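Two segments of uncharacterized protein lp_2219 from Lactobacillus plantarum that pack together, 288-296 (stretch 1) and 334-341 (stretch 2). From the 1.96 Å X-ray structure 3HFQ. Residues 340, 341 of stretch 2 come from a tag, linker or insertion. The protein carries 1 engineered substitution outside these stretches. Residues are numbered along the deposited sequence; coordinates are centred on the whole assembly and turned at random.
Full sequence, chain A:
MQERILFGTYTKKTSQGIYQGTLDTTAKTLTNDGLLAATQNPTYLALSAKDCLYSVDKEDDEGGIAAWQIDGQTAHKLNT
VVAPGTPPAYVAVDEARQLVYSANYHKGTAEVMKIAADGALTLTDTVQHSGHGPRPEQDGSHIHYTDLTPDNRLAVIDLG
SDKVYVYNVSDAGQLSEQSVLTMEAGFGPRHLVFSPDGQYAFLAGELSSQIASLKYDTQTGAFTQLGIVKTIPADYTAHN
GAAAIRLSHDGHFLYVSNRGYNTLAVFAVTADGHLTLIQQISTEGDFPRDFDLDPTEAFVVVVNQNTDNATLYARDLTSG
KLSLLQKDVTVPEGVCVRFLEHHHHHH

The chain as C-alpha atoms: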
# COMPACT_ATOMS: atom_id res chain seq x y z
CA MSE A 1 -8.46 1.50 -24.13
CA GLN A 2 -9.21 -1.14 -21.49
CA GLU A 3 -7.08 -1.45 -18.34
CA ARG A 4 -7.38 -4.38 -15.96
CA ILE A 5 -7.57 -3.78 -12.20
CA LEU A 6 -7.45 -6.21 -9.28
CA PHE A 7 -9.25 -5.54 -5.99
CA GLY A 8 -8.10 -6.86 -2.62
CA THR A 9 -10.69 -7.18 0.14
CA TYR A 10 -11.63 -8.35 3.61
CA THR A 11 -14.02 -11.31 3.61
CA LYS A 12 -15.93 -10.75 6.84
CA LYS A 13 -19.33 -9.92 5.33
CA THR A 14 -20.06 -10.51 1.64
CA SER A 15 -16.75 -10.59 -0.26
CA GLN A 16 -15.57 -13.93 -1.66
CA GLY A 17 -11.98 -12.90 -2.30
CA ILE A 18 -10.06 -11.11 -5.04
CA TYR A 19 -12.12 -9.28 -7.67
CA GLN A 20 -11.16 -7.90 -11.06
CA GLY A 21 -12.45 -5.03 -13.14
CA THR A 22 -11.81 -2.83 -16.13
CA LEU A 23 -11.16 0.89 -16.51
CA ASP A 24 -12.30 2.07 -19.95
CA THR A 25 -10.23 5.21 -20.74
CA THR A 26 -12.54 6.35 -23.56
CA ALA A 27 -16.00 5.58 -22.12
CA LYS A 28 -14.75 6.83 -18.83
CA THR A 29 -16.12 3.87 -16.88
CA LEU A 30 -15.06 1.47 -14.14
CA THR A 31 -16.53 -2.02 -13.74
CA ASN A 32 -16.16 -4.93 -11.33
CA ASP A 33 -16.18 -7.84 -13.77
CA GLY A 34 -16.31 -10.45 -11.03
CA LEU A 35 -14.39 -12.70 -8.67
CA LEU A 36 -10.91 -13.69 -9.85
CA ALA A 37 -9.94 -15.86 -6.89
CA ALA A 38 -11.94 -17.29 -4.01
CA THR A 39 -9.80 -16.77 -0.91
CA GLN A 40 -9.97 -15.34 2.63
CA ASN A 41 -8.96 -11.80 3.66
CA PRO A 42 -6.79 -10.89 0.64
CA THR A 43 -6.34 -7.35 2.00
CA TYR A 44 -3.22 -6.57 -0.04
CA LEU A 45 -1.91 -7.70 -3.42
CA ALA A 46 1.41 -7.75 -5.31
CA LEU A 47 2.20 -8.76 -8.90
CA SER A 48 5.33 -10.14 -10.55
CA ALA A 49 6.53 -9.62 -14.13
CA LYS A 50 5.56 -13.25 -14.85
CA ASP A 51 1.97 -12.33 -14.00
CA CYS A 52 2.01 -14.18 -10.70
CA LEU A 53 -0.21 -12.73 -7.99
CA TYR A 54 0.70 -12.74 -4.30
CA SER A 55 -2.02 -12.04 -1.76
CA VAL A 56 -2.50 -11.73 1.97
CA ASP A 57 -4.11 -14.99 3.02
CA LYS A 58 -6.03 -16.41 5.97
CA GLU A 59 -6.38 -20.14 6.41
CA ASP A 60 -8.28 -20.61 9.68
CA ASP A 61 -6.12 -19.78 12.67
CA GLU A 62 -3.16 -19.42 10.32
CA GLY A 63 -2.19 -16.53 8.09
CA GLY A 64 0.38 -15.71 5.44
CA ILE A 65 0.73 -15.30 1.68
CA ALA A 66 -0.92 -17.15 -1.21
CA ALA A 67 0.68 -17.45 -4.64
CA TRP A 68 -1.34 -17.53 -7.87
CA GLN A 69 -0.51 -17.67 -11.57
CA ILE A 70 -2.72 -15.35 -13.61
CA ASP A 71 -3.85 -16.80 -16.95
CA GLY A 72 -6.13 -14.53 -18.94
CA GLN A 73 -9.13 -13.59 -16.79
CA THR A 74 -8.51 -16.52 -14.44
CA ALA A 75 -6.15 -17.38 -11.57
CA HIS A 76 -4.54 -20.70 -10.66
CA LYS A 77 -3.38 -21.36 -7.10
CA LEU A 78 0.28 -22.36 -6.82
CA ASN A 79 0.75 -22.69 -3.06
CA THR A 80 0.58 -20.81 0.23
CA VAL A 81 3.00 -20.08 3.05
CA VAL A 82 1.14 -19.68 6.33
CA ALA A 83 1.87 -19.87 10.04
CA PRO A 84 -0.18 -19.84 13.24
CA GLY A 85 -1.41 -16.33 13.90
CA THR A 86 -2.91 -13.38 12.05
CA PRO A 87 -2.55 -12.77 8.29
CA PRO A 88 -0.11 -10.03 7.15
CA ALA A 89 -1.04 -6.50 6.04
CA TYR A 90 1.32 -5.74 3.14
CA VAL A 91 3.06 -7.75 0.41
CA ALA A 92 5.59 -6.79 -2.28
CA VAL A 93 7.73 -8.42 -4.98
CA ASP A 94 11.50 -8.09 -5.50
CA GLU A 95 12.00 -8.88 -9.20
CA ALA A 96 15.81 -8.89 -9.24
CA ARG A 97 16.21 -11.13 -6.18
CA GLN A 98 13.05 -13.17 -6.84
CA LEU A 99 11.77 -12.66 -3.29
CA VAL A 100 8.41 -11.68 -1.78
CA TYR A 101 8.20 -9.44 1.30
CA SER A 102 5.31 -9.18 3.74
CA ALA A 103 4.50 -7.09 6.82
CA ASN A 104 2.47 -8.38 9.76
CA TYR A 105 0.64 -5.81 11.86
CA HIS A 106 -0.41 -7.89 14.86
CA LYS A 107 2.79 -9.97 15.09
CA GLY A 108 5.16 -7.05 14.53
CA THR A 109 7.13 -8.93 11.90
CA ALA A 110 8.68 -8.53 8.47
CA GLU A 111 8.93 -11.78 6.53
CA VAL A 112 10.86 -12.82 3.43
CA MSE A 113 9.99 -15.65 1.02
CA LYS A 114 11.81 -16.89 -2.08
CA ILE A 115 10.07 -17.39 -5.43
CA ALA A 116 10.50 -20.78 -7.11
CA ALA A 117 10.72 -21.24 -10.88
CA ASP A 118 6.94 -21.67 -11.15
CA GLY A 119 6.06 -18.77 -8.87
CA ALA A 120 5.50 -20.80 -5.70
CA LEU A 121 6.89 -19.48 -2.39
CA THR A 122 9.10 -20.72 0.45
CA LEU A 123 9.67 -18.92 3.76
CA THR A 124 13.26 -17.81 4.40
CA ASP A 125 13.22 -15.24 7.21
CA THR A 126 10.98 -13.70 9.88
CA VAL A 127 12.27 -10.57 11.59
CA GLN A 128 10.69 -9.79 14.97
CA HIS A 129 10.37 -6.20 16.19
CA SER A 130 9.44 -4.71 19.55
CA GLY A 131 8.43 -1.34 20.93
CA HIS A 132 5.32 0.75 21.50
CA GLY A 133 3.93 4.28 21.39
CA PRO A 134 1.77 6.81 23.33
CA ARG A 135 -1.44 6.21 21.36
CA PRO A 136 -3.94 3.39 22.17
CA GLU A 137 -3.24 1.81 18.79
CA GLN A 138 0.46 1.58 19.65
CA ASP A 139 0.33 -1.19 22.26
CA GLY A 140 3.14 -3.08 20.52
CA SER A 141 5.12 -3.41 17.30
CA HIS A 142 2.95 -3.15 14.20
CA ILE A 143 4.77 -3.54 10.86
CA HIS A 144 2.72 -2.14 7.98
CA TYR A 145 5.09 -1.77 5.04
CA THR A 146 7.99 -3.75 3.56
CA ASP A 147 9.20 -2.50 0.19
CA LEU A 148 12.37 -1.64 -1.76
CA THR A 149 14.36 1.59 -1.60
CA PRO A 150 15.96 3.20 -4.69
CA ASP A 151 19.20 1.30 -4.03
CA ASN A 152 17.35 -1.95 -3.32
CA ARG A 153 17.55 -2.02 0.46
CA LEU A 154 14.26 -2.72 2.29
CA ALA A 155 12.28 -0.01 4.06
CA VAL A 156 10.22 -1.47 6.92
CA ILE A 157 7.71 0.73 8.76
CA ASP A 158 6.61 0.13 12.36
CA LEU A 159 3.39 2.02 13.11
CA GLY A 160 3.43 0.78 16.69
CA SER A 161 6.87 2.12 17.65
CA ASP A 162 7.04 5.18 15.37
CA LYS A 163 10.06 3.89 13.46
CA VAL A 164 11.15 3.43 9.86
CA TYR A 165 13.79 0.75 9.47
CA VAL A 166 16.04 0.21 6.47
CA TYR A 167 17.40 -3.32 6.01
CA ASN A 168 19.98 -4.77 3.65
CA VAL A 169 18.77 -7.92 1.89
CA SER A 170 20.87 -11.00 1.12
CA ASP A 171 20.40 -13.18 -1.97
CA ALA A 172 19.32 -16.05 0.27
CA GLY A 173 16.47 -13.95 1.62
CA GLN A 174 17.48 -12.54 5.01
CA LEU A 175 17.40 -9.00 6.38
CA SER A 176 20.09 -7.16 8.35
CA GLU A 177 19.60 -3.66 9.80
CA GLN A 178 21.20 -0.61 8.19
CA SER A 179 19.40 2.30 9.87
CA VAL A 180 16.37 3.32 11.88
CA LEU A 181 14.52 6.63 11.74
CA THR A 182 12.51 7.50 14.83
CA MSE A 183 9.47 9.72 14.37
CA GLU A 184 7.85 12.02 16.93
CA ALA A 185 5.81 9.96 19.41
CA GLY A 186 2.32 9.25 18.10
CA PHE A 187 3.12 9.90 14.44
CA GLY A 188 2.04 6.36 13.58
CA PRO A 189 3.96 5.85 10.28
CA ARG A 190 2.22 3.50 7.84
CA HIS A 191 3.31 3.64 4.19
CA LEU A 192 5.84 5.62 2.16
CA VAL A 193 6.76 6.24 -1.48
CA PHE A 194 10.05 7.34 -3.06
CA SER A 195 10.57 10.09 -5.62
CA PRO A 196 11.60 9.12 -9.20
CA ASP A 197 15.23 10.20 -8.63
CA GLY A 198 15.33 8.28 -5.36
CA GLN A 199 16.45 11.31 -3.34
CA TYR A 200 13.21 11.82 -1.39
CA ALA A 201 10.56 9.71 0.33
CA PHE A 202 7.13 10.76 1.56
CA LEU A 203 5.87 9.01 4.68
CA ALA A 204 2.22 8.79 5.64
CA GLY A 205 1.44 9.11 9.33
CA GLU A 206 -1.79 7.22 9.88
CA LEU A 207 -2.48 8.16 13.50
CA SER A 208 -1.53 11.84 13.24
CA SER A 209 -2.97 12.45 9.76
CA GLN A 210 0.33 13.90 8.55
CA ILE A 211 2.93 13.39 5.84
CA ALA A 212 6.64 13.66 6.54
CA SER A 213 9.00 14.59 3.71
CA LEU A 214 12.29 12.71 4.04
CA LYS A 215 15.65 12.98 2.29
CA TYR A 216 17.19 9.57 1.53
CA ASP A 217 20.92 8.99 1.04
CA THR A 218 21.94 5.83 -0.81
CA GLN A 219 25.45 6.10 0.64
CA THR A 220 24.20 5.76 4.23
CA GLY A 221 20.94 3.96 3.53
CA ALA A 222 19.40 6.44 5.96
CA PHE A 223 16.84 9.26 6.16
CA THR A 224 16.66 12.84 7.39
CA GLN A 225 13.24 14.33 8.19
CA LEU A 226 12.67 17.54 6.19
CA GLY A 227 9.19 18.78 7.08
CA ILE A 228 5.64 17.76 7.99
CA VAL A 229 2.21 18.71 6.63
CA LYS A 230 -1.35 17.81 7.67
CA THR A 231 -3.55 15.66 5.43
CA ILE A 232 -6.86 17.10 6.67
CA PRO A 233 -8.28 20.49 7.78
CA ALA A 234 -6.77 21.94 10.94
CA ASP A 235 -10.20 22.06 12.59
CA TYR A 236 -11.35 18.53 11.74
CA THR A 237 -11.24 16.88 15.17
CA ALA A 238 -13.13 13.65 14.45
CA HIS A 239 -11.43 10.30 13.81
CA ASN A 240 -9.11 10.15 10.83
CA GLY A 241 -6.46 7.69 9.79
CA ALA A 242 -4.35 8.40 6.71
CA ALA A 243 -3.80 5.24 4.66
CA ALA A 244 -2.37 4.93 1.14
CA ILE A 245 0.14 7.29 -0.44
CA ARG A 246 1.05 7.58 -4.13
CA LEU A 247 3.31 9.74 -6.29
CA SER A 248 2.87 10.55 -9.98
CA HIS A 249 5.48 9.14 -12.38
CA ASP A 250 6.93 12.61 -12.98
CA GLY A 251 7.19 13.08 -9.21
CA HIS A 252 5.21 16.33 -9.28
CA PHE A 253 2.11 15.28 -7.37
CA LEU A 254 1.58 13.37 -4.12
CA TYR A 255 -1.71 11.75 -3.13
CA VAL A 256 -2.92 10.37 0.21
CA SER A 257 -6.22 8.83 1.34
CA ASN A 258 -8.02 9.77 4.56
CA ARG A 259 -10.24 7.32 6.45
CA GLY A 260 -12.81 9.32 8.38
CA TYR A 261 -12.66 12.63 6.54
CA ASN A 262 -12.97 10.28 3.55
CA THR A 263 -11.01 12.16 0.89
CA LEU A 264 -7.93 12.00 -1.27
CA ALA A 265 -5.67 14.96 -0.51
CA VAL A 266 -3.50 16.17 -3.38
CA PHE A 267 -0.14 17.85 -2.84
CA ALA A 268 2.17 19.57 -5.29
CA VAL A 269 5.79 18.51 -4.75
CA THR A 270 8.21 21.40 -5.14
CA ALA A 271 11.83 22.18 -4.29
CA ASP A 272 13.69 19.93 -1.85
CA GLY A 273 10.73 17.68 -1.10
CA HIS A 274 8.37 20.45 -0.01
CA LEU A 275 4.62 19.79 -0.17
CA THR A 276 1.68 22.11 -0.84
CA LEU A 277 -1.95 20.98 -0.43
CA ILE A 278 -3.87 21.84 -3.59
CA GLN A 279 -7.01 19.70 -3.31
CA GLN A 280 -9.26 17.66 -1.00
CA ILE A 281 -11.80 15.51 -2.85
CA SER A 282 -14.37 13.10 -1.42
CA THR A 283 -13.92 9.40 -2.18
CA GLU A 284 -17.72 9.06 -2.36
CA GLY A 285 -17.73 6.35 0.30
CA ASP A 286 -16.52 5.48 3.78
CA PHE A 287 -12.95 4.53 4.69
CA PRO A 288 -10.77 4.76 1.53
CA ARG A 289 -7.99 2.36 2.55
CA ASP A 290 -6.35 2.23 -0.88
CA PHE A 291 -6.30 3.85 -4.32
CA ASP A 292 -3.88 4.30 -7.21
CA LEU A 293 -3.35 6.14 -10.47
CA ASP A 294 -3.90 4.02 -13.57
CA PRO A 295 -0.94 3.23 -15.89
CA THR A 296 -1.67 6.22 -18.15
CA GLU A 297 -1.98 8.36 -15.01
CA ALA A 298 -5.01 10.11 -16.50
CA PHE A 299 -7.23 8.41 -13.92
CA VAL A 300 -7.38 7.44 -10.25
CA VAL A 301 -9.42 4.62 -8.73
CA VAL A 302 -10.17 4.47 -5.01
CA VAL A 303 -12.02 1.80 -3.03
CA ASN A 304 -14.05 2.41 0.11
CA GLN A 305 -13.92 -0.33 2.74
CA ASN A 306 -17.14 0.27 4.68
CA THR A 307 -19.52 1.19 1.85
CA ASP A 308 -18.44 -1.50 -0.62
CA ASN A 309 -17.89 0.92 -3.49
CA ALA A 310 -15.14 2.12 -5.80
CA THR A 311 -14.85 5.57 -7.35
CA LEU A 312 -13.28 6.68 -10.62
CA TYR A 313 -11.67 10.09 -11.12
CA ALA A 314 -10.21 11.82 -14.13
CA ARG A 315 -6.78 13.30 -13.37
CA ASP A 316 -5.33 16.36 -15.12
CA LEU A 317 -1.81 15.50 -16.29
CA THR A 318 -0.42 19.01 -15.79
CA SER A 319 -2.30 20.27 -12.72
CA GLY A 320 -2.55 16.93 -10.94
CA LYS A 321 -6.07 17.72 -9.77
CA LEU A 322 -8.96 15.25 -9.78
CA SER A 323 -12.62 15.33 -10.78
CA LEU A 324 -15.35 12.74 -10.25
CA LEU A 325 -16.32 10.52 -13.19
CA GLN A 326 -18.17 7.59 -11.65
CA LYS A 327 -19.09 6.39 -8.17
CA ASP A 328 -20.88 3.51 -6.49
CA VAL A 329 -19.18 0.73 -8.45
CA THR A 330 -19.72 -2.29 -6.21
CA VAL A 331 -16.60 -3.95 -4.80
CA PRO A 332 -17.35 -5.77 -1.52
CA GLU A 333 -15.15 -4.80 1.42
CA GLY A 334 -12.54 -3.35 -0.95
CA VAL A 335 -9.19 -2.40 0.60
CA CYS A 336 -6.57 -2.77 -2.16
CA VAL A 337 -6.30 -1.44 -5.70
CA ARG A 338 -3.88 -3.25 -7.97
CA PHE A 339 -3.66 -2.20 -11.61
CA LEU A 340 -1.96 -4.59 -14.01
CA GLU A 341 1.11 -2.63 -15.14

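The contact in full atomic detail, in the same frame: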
# COMPACT_ATOMS: atom_id res chain seq x y z
N PRO A 288 -11.58 5.04 2.73
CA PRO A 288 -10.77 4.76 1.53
C PRO A 288 -9.38 4.28 1.95
O PRO A 288 -8.44 5.07 2.09
CB PRO A 288 -10.73 6.11 0.82
CG PRO A 288 -10.81 7.10 1.96
CD PRO A 288 -11.89 6.49 2.82
N ARG A 289 -9.25 2.97 2.13
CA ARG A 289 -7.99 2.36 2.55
C ARG A 289 -6.92 2.27 1.46
O ARG A 289 -5.73 2.18 1.77
CB ARG A 289 -8.27 0.97 3.14
CG ARG A 289 -7.06 0.26 3.73
CD ARG A 289 -7.51 -0.83 4.70
NE ARG A 289 -6.46 -1.79 5.00
CZ ARG A 289 -6.30 -2.38 6.18
NH1 ARG A 289 -7.12 -2.09 7.18
NH2 ARG A 289 -5.32 -3.25 6.36
N ASP A 290 -7.33 2.29 0.20
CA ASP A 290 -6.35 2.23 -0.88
C ASP A 290 -6.89 2.86 -2.16
O ASP A 290 -8.10 2.99 -2.34
CB ASP A 290 -5.92 0.78 -1.16
CG ASP A 290 -4.64 0.70 -1.99
OD1 ASP A 290 -3.83 1.65 -1.94
OD2 ASP A 290 -4.44 -0.33 -2.68
N PHE A 291 -5.97 3.24 -3.04
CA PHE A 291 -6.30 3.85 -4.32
C PHE A 291 -5.00 3.87 -5.10
O PHE A 291 -3.94 3.60 -4.55
CB PHE A 291 -6.78 5.30 -4.12
CG PHE A 291 -5.68 6.25 -3.71
CD1 PHE A 291 -5.28 6.36 -2.38
CD2 PHE A 291 -5.01 7.01 -4.67
CE1 PHE A 291 -4.24 7.20 -2.01
CE2 PHE A 291 -3.95 7.86 -4.31
CZ PHE A 291 -3.57 7.95 -2.97
N ASP A 292 -5.08 4.19 -6.39
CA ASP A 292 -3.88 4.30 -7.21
C ASP A 292 -4.20 4.95 -8.54
O ASP A 292 -5.36 4.96 -8.97
CB ASP A 292 -3.23 2.93 -7.45
CG ASP A 292 -1.78 3.04 -7.92
OD1 ASP A 292 -1.22 4.16 -7.85
OD2 ASP A 292 -1.21 2.02 -8.34
N LEU A 293 -3.18 5.52 -9.17
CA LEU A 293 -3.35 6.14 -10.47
C LEU A 293 -3.28 4.97 -11.44
O LEU A 293 -2.66 3.96 -11.14
CB LEU A 293 -2.19 7.10 -10.77
CG LEU A 293 -2.15 8.48 -10.09
CD1 LEU A 293 -2.03 8.33 -8.58
CD2 LEU A 293 -0.97 9.26 -10.65
N ASP A 294 -3.94 5.10 -12.59
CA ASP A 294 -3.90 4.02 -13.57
C ASP A 294 -2.57 4.16 -14.32
O ASP A 294 -1.85 5.14 -14.13
CB ASP A 294 -5.07 4.15 -14.55
CG ASP A 294 -4.86 5.24 -15.57
OD1 ASP A 294 -4.63 6.40 -15.17
OD2 ASP A 294 -4.93 4.93 -16.78
N PRO A 295 -2.21 3.17 -15.15
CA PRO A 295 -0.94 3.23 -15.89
C PRO A 295 -0.73 4.49 -16.74
O PRO A 295 0.40 4.97 -16.86
CB PRO A 295 -0.98 1.96 -16.73
CG PRO A 295 -1.70 1.00 -15.82
CD PRO A 295 -2.86 1.86 -15.34
N THR A 296 -1.80 5.01 -17.33
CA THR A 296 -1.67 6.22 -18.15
C THR A 296 -1.56 7.45 -17.26
O THR A 296 -1.10 8.51 -17.69
CB THR A 296 -2.89 6.42 -19.08
OG1 THR A 296 -4.05 6.76 -18.30
CG2 THR A 296 -3.18 5.15 -19.87
N GLY A 334 -13.79 -3.69 -0.27
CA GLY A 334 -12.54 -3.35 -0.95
C GLY A 334 -11.52 -2.58 -0.14
O GLY A 334 -11.85 -1.56 0.47
N VAL A 335 -10.27 -3.05 -0.15
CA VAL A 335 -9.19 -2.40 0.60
C VAL A 335 -7.84 -2.37 -0.12
O VAL A 335 -6.83 -1.97 0.46
CB VAL A 335 -8.99 -3.06 1.98
CG1 VAL A 335 -10.21 -2.80 2.86
CG2 VAL A 335 -8.76 -4.56 1.82
N CYS A 336 -7.81 -2.79 -1.38
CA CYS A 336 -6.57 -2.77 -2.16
C CYS A 336 -6.86 -2.61 -3.64
O CYS A 336 -7.73 -3.30 -4.18
CB CYS A 336 -5.75 -4.05 -1.93
SG CYS A 336 -4.16 -4.10 -2.83
N VAL A 337 -6.14 -1.70 -4.28
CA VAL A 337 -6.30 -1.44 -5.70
C VAL A 337 -4.99 -1.81 -6.39
O VAL A 337 -3.95 -1.22 -6.13
CB VAL A 337 -6.60 0.04 -5.97
CG1 VAL A 337 -6.56 0.32 -7.47
CG2 VAL A 337 -7.96 0.40 -5.41
N ARG A 338 -5.07 -2.78 -7.28
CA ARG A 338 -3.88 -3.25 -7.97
C ARG A 338 -4.05 -3.27 -9.48
O ARG A 338 -4.60 -4.21 -10.03
CB ARG A 338 -3.51 -4.65 -7.49
CG ARG A 338 -2.41 -5.32 -8.28
CD ARG A 338 -1.15 -4.51 -8.14
NE ARG A 338 -0.92 -4.37 -6.71
CZ ARG A 338 -0.51 -3.27 -6.10
NH1 ARG A 338 -0.24 -2.16 -6.77
NH2 ARG A 338 -0.42 -3.28 -4.78
N PHE A 339 -3.56 -2.24 -10.15
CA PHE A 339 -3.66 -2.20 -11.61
C PHE A 339 -2.64 -3.16 -12.19
O PHE A 339 -1.58 -3.35 -11.63
CB PHE A 339 -3.30 -0.82 -12.16
CG PHE A 339 -4.40 0.18 -12.06
CD1 PHE A 339 -4.49 1.02 -10.97
CD2 PHE A 339 -5.34 0.28 -13.07
CE1 PHE A 339 -5.49 1.97 -10.88
CE2 PHE A 339 -6.36 1.23 -13.01
CZ PHE A 339 -6.43 2.08 -11.91
N LEU A 340 -2.95 -3.76 -13.34
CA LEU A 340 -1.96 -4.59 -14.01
C LEU A 340 -1.07 -3.46 -14.56
O LEU A 340 -1.52 -2.38 -14.82
CB LEU A 340 -2.58 -5.43 -15.13
CG LEU A 340 -3.16 -6.81 -14.77
CD1 LEU A 340 -2.07 -7.86 -14.69
CD2 LEU A 340 -3.90 -6.74 -13.44
N GLU A 341 0.22 -3.70 -14.71
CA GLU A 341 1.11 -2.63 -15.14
C GLU A 341 1.84 -2.86 -16.45
O GLU A 341 1.81 -3.99 -16.92
CB GLU A 341 2.14 -2.37 -14.02
CG GLU A 341 1.51 -1.91 -12.70
CD GLU A 341 0.81 -0.58 -12.82
OE1 GLU A 341 1.33 0.30 -13.55
OE2 GLU A 341 -0.26 -0.39 -12.20
O HOH W 1 -5.40 -2.82 2.51
O HOH W 2 -10.61 0.71 0.98
O HOH W 3 -2.22 -1.26 -3.88
O HOH W 4 -2.46 -0.37 -8.14
O HOH W 5 -0.89 2.19 -12.28

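The strand of stretch 1, which ends at Leu 293, and strand 334-339 run nearly parallel, their directions 18° apart and their axes 5.3 Å apart at closest approach, yet no backbone-to-backbone hydrogen bond joins them. A side chain and several waters do the work instead.

The single direct hydrogen bond across the contact runs from Val 337 N to Asp 290 OD2, at 2.7 Å and with an N-H...O angle of 172°, so it is short and almost straight. Asp 290 suits this place because its CA-to-CB bond points toward the other stretch and a short carboxylate, with chi1 in the t well, can reach a backbone amide. Both its oxygens are satisfied: OD2 also accepts from water 3, at 2.7 Å from the water oxygen, while OD1 is bonded elsewhere in the structure. Such full pairing matters for a buried acid.

Water 3 donates its second proton to Val 337 O, 2.8 Å from the water oxygen, and so links the two stretches. Water 4 extends the pattern by one step: it donates to Asp 292 OD2 (2.7 Å from the water oxygen) and to Val 337 O (2.6 Å), and accepts from Phe 339 N (3.0 Å). Val 337 O thus serves two waters. The other carboxylate oxygen, Asp 292 OD1, accepts from Leu 293 N at 2.7 Å within its own stretch. Arg 338 NH1 lies 4.6 Å from Asp 292 OD2, so the opposite charges are near but form no salt bridge.

At the start of the contact, water 2 accepts from Arg 289 N (2.9 Å from the water oxygen) and lies 2.6 Å from Gly 334 O. Water 1 accepts from Arg 289 NE at 2.9 Å and lies 2.6 Å from Val 335 O. The aliphatic part of the arginine is useful too, its CD resting 3.8 Å from Val 335 CG1.

At the end of strand 334-339, packing centres on Phe 339, whose ring meets stretch 1 from Asp 292 to Pro 295. Asp 294 CA sits over one face of the ring, 3.6 Å from its centroid and 13° off the normal, a CH-pi contact. Pro 295 adds an apolar surface, with its CD 3.7 Å from Phe 339 CD2. The end of the Asp 294 side chain leads away from the other stretch, and its OD2 accepts from Thr 296 OG1 at 2.5 Å and, weakly, from Thr 296 N at 3.2 Å. Finally, water 5 donates to Leu 293 O (2.8 Å from the water oxygen) and to OE2 of Glu 341 (2.7 Å), a tag residue.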